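Local coordinates for DNA damage response protein Rtt109, putative (Neosartorya fumigata, PDB 5ZB9) that probably transfers acetyl groups from acetyl-CoA to lysine side chains of histone H3, a modification linked to nucleosome assembly and DNA damage, at residues V23-I28 against V462-E467; V36-A41 against P257-D262; P175-Y180 against S201-F206. All blocks are in the same frame, centred on the assembly; numbering follows the deposited sequence.

Contact 1 (V23-I28 against V462-E467)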
# COMPACT_ATOMS: atom_id res chain seq x y z
N VAL A 23 12.68 6.37 18.72
CA VAL A 23 12.91 5.23 17.84
C VAL A 23 14.01 5.57 16.84
O VAL A 23 14.38 6.73 16.68
CB VAL A 23 11.63 4.82 17.08
CG1 VAL A 23 10.53 4.41 18.05
CG2 VAL A 23 11.17 5.96 16.17
N THR A 24 14.52 4.55 16.17
CA THR A 24 15.50 4.74 15.11
C THR A 24 14.89 4.24 13.81
O THR A 24 14.24 3.20 13.79
CB THR A 24 16.81 3.98 15.41
OG1 THR A 24 17.37 4.46 16.64
CG2 THR A 24 17.82 4.16 14.28
N ILE A 25 15.08 4.99 12.73
CA ILE A 25 14.52 4.59 11.45
C ILE A 25 15.58 4.39 10.38
O ILE A 25 16.58 5.12 10.31
CB ILE A 25 13.48 5.62 10.94
CG1 ILE A 25 14.11 7.00 10.79
CG2 ILE A 25 12.31 5.68 11.88
CD1 ILE A 25 13.26 7.97 10.03
N ARG A 26 15.36 3.39 9.55
CA ARG A 26 16.18 3.18 8.37
C ARG A 26 15.25 2.98 7.19
O ARG A 26 14.49 2.01 7.10
CB ARG A 26 17.12 1.99 8.56
CG ARG A 26 18.15 2.22 9.67
CD ARG A 26 19.05 1.01 9.95
NE ARG A 26 20.08 1.34 10.93
CZ ARG A 26 19.95 1.18 12.25
NH1 ARG A 26 18.84 0.68 12.75
NH2 ARG A 26 20.95 1.52 13.06
N HIS A 27 15.28 3.95 6.29
CA HIS A 27 14.46 3.94 5.11
C HIS A 27 15.37 3.66 3.91
O HIS A 27 16.24 4.47 3.58
CB HIS A 27 13.74 5.28 4.98
CG HIS A 27 13.02 5.48 3.68
ND1 HIS A 27 12.64 6.72 3.23
CD2 HIS A 27 12.62 4.59 2.74
CE1 HIS A 27 12.04 6.60 2.06
NE2 HIS A 27 12.01 5.32 1.74
N ILE A 28 15.22 2.51 3.28
CA ILE A 28 16.02 2.25 2.10
C ILE A 28 15.09 2.16 0.91
O ILE A 28 13.94 1.75 1.04
CB ILE A 28 16.88 0.97 2.24
CG1 ILE A 28 16.02 -0.28 2.36
CG2 ILE A 28 17.81 1.07 3.46
CD1 ILE A 28 16.83 -1.54 2.41
N VAL A 462 23.64 3.83 8.69
CA VAL A 462 22.48 4.28 7.93
C VAL A 462 21.31 4.61 8.85
O VAL A 462 21.03 3.89 9.80
CB VAL A 462 22.05 3.22 6.90
CG1 VAL A 462 20.72 3.58 6.24
CG2 VAL A 462 23.14 3.03 5.85
N GLY A 463 20.63 5.72 8.56
CA GLY A 463 19.40 6.04 9.26
C GLY A 463 19.49 7.28 10.13
O GLY A 463 20.37 8.12 9.95
N GLN A 464 18.56 7.39 11.06
CA GLN A 464 18.59 8.48 12.02
C GLN A 464 17.71 8.14 13.20
O GLN A 464 16.86 7.26 13.12
CB GLN A 464 18.14 9.80 11.40
CG GLN A 464 16.71 9.82 10.91
CD GLN A 464 16.37 11.09 10.15
OE1 GLN A 464 16.45 11.13 8.92
NE2 GLN A 464 16.00 12.14 10.87
N ARG A 465 17.94 8.84 14.30
CA ARG A 465 17.16 8.63 15.49
C ARG A 465 16.10 9.71 15.58
O ARG A 465 16.33 10.86 15.21
CB ARG A 465 18.06 8.63 16.73
CG ARG A 465 19.14 7.58 16.68
CD ARG A 465 19.47 7.09 18.07
NE ARG A 465 20.77 6.44 18.14
CZ ARG A 465 21.01 5.19 17.75
NH1 ARG A 465 20.04 4.45 17.23
NH2 ARG A 465 22.23 4.68 17.86
N VAL A 466 14.93 9.32 16.06
CA VAL A 466 13.78 10.21 16.10
C VAL A 466 13.19 10.27 17.50
O VAL A 466 12.97 9.24 18.13
CB VAL A 466 12.68 9.73 15.13
CG1 VAL A 466 11.48 10.66 15.21
CG2 VAL A 466 13.22 9.64 13.72
N GLU A 467 12.95 11.48 17.99
CA GLU A 467 12.29 11.63 19.27
C GLU A 467 10.95 12.32 19.05
O GLU A 467 10.89 13.38 18.42
CB GLU A 467 13.15 12.42 20.25
CG GLU A 467 12.74 12.25 21.70
CD GLU A 467 13.54 13.13 22.65
OE1 GLU A 467 13.14 13.27 23.82
OE2 GLU A 467 14.58 13.68 22.21
O HOH W 1 23.49 1.16 10.38
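V462 meets R26 through its carbonyl: V462 O lies 2.9 Å from R26 NE, and a water accepts from V462 N and, weakly, from R26 NE. G463, with backbone angles suited to glycine, brings its CA to 3.1 Å from I25 O. From Q464 the pairing is antiparallel. I25 N to Q464 O (2.9 Å, 169° at the hydrogen) and Q464 N to I25 O make a hydrogen-bonded pair, and the two side chains run alongside, I25 CG1 being 3.8 Å from Q464 CG. R465 faces T24 in a non-hydrogen-bonded pair; its NH1 donates in the guanidinium plane to T24 OG1 (2.7 Å, 145° at the hydrogen). E70 supplies the charged partner, one carboxylate oxygen for R465 and the other for R26. V466 pairs with V23 through two backbone bonds, V466 N to V23 O being 2.7 Å. I25 CG1 sits between its own backbone N and carbonyl carbon (chi1 59°), from where it reaches V466 CG2 at 4.0 Å. Strand 464-467 thus extends the sheet beside strand 22-35, whose T24 and R26 also bond to strand 50-61. Helix 9-16 packs on I25 and V466, helix 439-457 on R26 and V462.

Contact 2 (V36-A41 against P257-D262)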
# COMPACT_ATOMS: atom_id res chain seq x y z
N VAL A 36 6.43 -4.73 -14.95
CA VAL A 36 5.21 -5.18 -15.61
C VAL A 36 4.07 -4.26 -15.19
O VAL A 36 4.01 -3.85 -14.03
CB VAL A 36 4.88 -6.64 -15.24
CG1 VAL A 36 3.58 -7.08 -15.89
CG2 VAL A 36 6.03 -7.57 -15.63
N ALA A 37 3.20 -3.93 -16.13
CA ALA A 37 2.05 -3.08 -15.86
C ALA A 37 1.14 -3.66 -14.77
O ALA A 37 1.04 -4.88 -14.61
CB ALA A 37 1.24 -2.86 -17.14
N LEU A 38 0.49 -2.77 -14.02
CA LEU A 38 -0.50 -3.17 -13.03
C LEU A 38 -1.76 -3.73 -13.70
O LEU A 38 -2.39 -4.65 -13.19
CB LEU A 38 -0.87 -1.99 -12.13
CG LEU A 38 0.19 -1.59 -11.10
CD1 LEU A 38 -0.27 -0.38 -10.31
CD2 LEU A 38 0.50 -2.75 -10.18
N PHE A 39 -2.13 -3.16 -14.84
CA PHE A 39 -3.29 -3.63 -15.57
C PHE A 39 -2.90 -4.36 -16.85
O PHE A 39 -2.04 -3.90 -17.60
CB PHE A 39 -4.22 -2.47 -15.91
CG PHE A 39 -4.74 -1.75 -14.72
CD1 PHE A 39 -5.96 -2.10 -14.16
CD2 PHE A 39 -4.02 -0.71 -14.14
CE1 PHE A 39 -6.44 -1.44 -13.04
CE2 PHE A 39 -4.50 -0.04 -13.03
CZ PHE A 39 -5.71 -0.40 -12.48
N ALA A 40 -3.52 -5.51 -17.09
CA ALA A 40 -3.35 -6.22 -18.35
C ALA A 40 -3.92 -5.40 -19.51
O ALA A 40 -4.95 -4.74 -19.37
CB ALA A 40 -4.01 -7.59 -18.29
N ALA A 41 -3.22 -5.44 -20.65
CA ALA A 41 -3.67 -4.73 -21.84
C ALA A 41 -4.87 -5.40 -22.47
O ALA A 41 -4.97 -6.63 -22.48
CB ALA A 41 -2.54 -4.64 -22.86
N PRO A 257 -6.17 -4.37 -10.81
CA PRO A 257 -4.71 -4.26 -10.77
C PRO A 257 -4.04 -5.52 -10.22
O PRO A 257 -4.57 -6.16 -9.33
CB PRO A 257 -4.47 -3.06 -9.85
CG PRO A 257 -5.66 -3.05 -8.95
CD PRO A 257 -6.82 -3.56 -9.76
N ARG A 258 -2.87 -5.85 -10.75
CA ARG A 258 -2.17 -7.08 -10.36
C ARG A 258 -0.93 -6.81 -9.50
O ARG A 258 0.14 -6.51 -10.01
CB ARG A 258 -1.80 -7.87 -11.62
CG ARG A 258 -3.02 -8.35 -12.40
CD ARG A 258 -2.76 -8.48 -13.89
NE ARG A 258 -3.97 -8.87 -14.62
CZ ARG A 258 -4.27 -10.12 -14.96
NH1 ARG A 258 -3.44 -11.12 -14.65
NH2 ARG A 258 -5.39 -10.38 -15.62
N PHE A 259 -1.10 -6.91 -8.19
CA PHE A 259 -0.03 -6.67 -7.22
C PHE A 259 0.62 -7.98 -6.77
O PHE A 259 -0.01 -9.03 -6.85
CB PHE A 259 -0.58 -5.91 -6.00
CG PHE A 259 -1.08 -4.53 -6.32
CD1 PHE A 259 -0.20 -3.51 -6.65
CD2 PHE A 259 -2.44 -4.25 -6.26
CE1 PHE A 259 -0.66 -2.24 -6.94
CE2 PHE A 259 -2.91 -2.97 -6.54
CZ PHE A 259 -2.01 -1.96 -6.88
N PRO A 260 1.87 -7.91 -6.28
CA PRO A 260 2.58 -9.08 -5.73
C PRO A 260 1.86 -9.74 -4.55
O PRO A 260 1.42 -9.04 -3.63
CB PRO A 260 3.91 -8.50 -5.24
CG PRO A 260 4.05 -7.20 -5.90
CD PRO A 260 2.70 -6.69 -6.23
N ASP A 261 1.74 -11.07 -4.58
CA ASP A 261 1.23 -11.86 -3.47
C ASP A 261 -0.22 -11.54 -3.09
O ASP A 261 -0.69 -11.93 -2.03
CB ASP A 261 2.13 -11.70 -2.24
CG ASP A 261 3.60 -12.01 -2.54
OD1 ASP A 261 3.85 -12.84 -3.44
OD2 ASP A 261 4.49 -11.41 -1.90
N ASP A 262 -0.92 -10.83 -3.96
CA ASP A 262 -2.31 -10.46 -3.73
C ASP A 262 -3.25 -11.64 -4.04
O ASP A 262 -3.21 -12.19 -5.13
CB ASP A 262 -2.67 -9.25 -4.59
CG ASP A 262 -4.05 -8.66 -4.28
OD1 ASP A 262 -5.00 -9.40 -3.96
OD2 ASP A 262 -4.18 -7.42 -4.37
O HOH W 2 1.55 -6.43 -12.37
O HOH W 3 -5.40 -6.48 -15.01
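L38 and R258 are joined by the backbone bond R258 N to L38 O, at 2.8 Å with the donor on a carbonyl lone pair. P257 CA makes a CA-H...O contact with the same L38 O, 3.4 Å away. L38 brings CD2 obliquely to the F259 ring, 3.5 Å from CE1. P257 lies over one face of the F39 ring, its CA offset toward the rim, with P257 CD 3.9 Å from F39 CE1. A40 CB sits obliquely beside the R258 guanidinium, 3.9 Å from NE. Two waters add bridges: one donates to the backbone carbonyls A37 O and R258 O, the other accepts from backbone A40 N and, in the guanidinium plane, from side-chain R258 NE at 2.8 Å. Further out, R258 NH1 forms a salt bridge with D272 and NH2 donates to R253 O, which together with the water fixes the guanidinium's rotation. The F259 ring stacks on F90 of strand 86-96, and L38 touches T88 of that strand and Y81 of strand 71-82. A type II beta turn, F259 to D262, follows. Here two irregular segments pack on each other and on the central sheet of the Rtt109 acetyltransferase fold, away from the CoA-binding residues.

Contact 3 (P175-Y180 against S201-F206)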
# COMPACT_ATOMS: atom_id res chain seq x y z
N PRO A 175 -6.75 9.20 8.45
CA PRO A 175 -6.22 10.57 8.57
C PRO A 175 -5.57 11.08 7.29
O PRO A 175 -5.56 12.29 7.05
CB PRO A 175 -5.18 10.45 9.69
CG PRO A 175 -5.55 9.22 10.43
CD PRO A 175 -6.07 8.29 9.38
N ILE A 176 -5.03 10.18 6.47
CA ILE A 176 -4.50 10.60 5.19
C ILE A 176 -5.64 11.10 4.32
O ILE A 176 -5.57 12.19 3.74
CB ILE A 176 -3.78 9.47 4.45
CG1 ILE A 176 -2.73 8.84 5.35
CG2 ILE A 176 -3.16 9.98 3.17
CD1 ILE A 176 -1.90 7.79 4.66
N LEU A 177 -6.69 10.28 4.26
CA LEU A 177 -7.90 10.58 3.52
C LEU A 177 -8.44 11.97 3.87
O LEU A 177 -8.80 12.75 3.00
CB LEU A 177 -8.97 9.51 3.80
CG LEU A 177 -10.44 9.79 3.46
CD1 LEU A 177 -10.69 9.89 1.97
CD2 LEU A 177 -11.34 8.73 4.09
N ARG A 178 -8.46 12.28 5.16
CA ARG A 178 -9.16 13.46 5.64
C ARG A 178 -8.32 14.73 5.65
O ARG A 178 -8.75 15.76 6.15
CB ARG A 178 -9.73 13.18 7.03
CG ARG A 178 -10.83 12.15 6.97
CD ARG A 178 -11.50 11.96 8.29
NE ARG A 178 -12.42 10.82 8.24
CZ ARG A 178 -13.66 10.89 7.78
NH1 ARG A 178 -14.13 12.05 7.32
NH2 ARG A 178 -14.42 9.81 7.77
N GLU A 179 -7.12 14.66 5.08
CA GLU A 179 -6.34 15.86 4.80
C GLU A 179 -6.79 16.47 3.48
O GLU A 179 -6.39 17.57 3.13
CB GLU A 179 -4.85 15.54 4.76
CG GLU A 179 -4.19 15.54 6.14
CD GLU A 179 -4.38 16.87 6.87
OE1 GLU A 179 -5.32 16.97 7.70
OE2 GLU A 179 -3.58 17.81 6.63
N TYR A 180 -7.63 15.74 2.75
CA TYR A 180 -8.10 16.16 1.44
C TYR A 180 -9.58 16.50 1.47
O TYR A 180 -10.30 16.15 2.40
CB TYR A 180 -7.85 15.06 0.41
CG TYR A 180 -6.38 14.73 0.23
CD1 TYR A 180 -5.79 13.71 0.96
CD2 TYR A 180 -5.60 15.45 -0.66
CE1 TYR A 180 -4.45 13.41 0.80
CE2 TYR A 180 -4.26 15.16 -0.82
CZ TYR A 180 -3.69 14.14 -0.09
OH TYR A 180 -2.35 13.86 -0.26
N SER A 201 -7.21 19.78 -3.61
CA SER A 201 -6.89 18.36 -3.59
C SER A 201 -7.97 17.59 -2.84
O SER A 201 -8.28 17.90 -1.68
CB SER A 201 -5.52 18.13 -2.94
OG SER A 201 -4.66 17.45 -3.83
N SER A 202 -8.55 16.59 -3.49
CA SER A 202 -9.65 15.84 -2.89
C SER A 202 -9.43 14.33 -2.92
O SER A 202 -8.56 13.84 -3.65
CB SER A 202 -10.97 16.19 -3.60
OG SER A 202 -10.90 15.89 -4.97
N ALA A 203 -10.22 13.60 -2.13
CA ALA A 203 -10.02 12.16 -1.99
C ALA A 203 -11.22 11.43 -1.43
O ALA A 203 -12.01 11.98 -0.65
CB ALA A 203 -8.81 11.89 -1.11
N THR A 204 -11.34 10.16 -1.81
CA THR A 204 -12.32 9.23 -1.26
C THR A 204 -11.63 7.89 -1.01
O THR A 204 -10.69 7.52 -1.74
CB THR A 204 -13.54 9.05 -2.21
OG1 THR A 204 -14.12 10.33 -2.51
CG2 THR A 204 -14.63 8.15 -1.58
N ALA A 205 -12.06 7.17 0.02
CA ALA A 205 -11.53 5.84 0.30
C ALA A 205 -12.54 4.77 -0.10
O ALA A 205 -13.74 4.90 0.19
CB ALA A 205 -11.17 5.71 1.78
N PHE A 206 -12.06 3.73 -0.76
CA PHE A 206 -12.92 2.64 -1.24
C PHE A 206 -12.51 1.32 -0.61
O PHE A 206 -11.32 0.99 -0.55
CB PHE A 206 -12.85 2.53 -2.77
CG PHE A 206 -13.30 3.78 -3.50
CD1 PHE A 206 -12.41 4.83 -3.71
CD2 PHE A 206 -14.60 3.90 -3.98
CE1 PHE A 206 -12.81 5.97 -4.38
CE2 PHE A 206 -15.01 5.05 -4.65
CZ PHE A 206 -14.12 6.08 -4.85
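Y180 meets S201 and A203 by its ring edge and CB, whereas L177 meets A203 and A205 by its branched tip, so the two side chains address segment 201-206 in different ways. Y180 comes in where the backbones are nearest, its CA 4.6 Å from that of S202. Its CB rests against A203 CB at 3.6 Å, while the ring turns an edge to S201: S201 CB lies near the ring plane, 3.5 Å from Y180 CD2. S201 O also lies in the ring plane at the edge, as does L177 O, whereas A203 CB is set obliquely to the ring.

L177 has CG anti to its backbone N (chi1 163°), and chi2 (68°) then sets CD1. This methyl lies against the strand backbone, 3.6 Å from A203 O and the same distance from A205 N, with T204 CA at 3.7 Å; CD2 meets A205 CB at 3.8 Å. A203 and A205 both point toward the helix end, and their small side chains let L177 and Y180 come close to the strand. S202 and T204 point away, and both hydroxyls bond to the carboxylate of E183.

No hydrogen bond joins the two segments directly. Y180 is positioned by a type I turn from L177, in which Y180 N bonds to L177 O at 3.2 Å. R234 bridges the segments instead, its NH2 donating to Y180 O and A203 O.

Helix 162-177 thus ends beside strand 202-208. That strand pairs antiparallel with strand 317-324 and parallel with strand 235-236. L321 and W235 pack on L177, I323 touches Y180, and V124 of helix 111-127 adds to the packing round the tyrosine.

Overall arrangement
The three contacts are nested along the chain: contact 1 joins segments near the two ends of the modelled chain, contact 2 lies within the loop it closes, and contact 3 within the loop closed by contact 2. They do not touch. The centres of contacts 1 and 2 are about 31 Å apart, on opposite sides of the chain's centre; contact 3 is about 27 Å from contact 1 and 24 Å from contact 2, centre to centre. Contacts 1 and 3 reach the same mixed sheet, through strands 22-35 and 202-208, while contact 2 packs loops against its strands 71-82 and 86-96. Contacts 1 and 2 thereby gather sequence-distant segments round one sheet; contact 3 joins segments close in sequence.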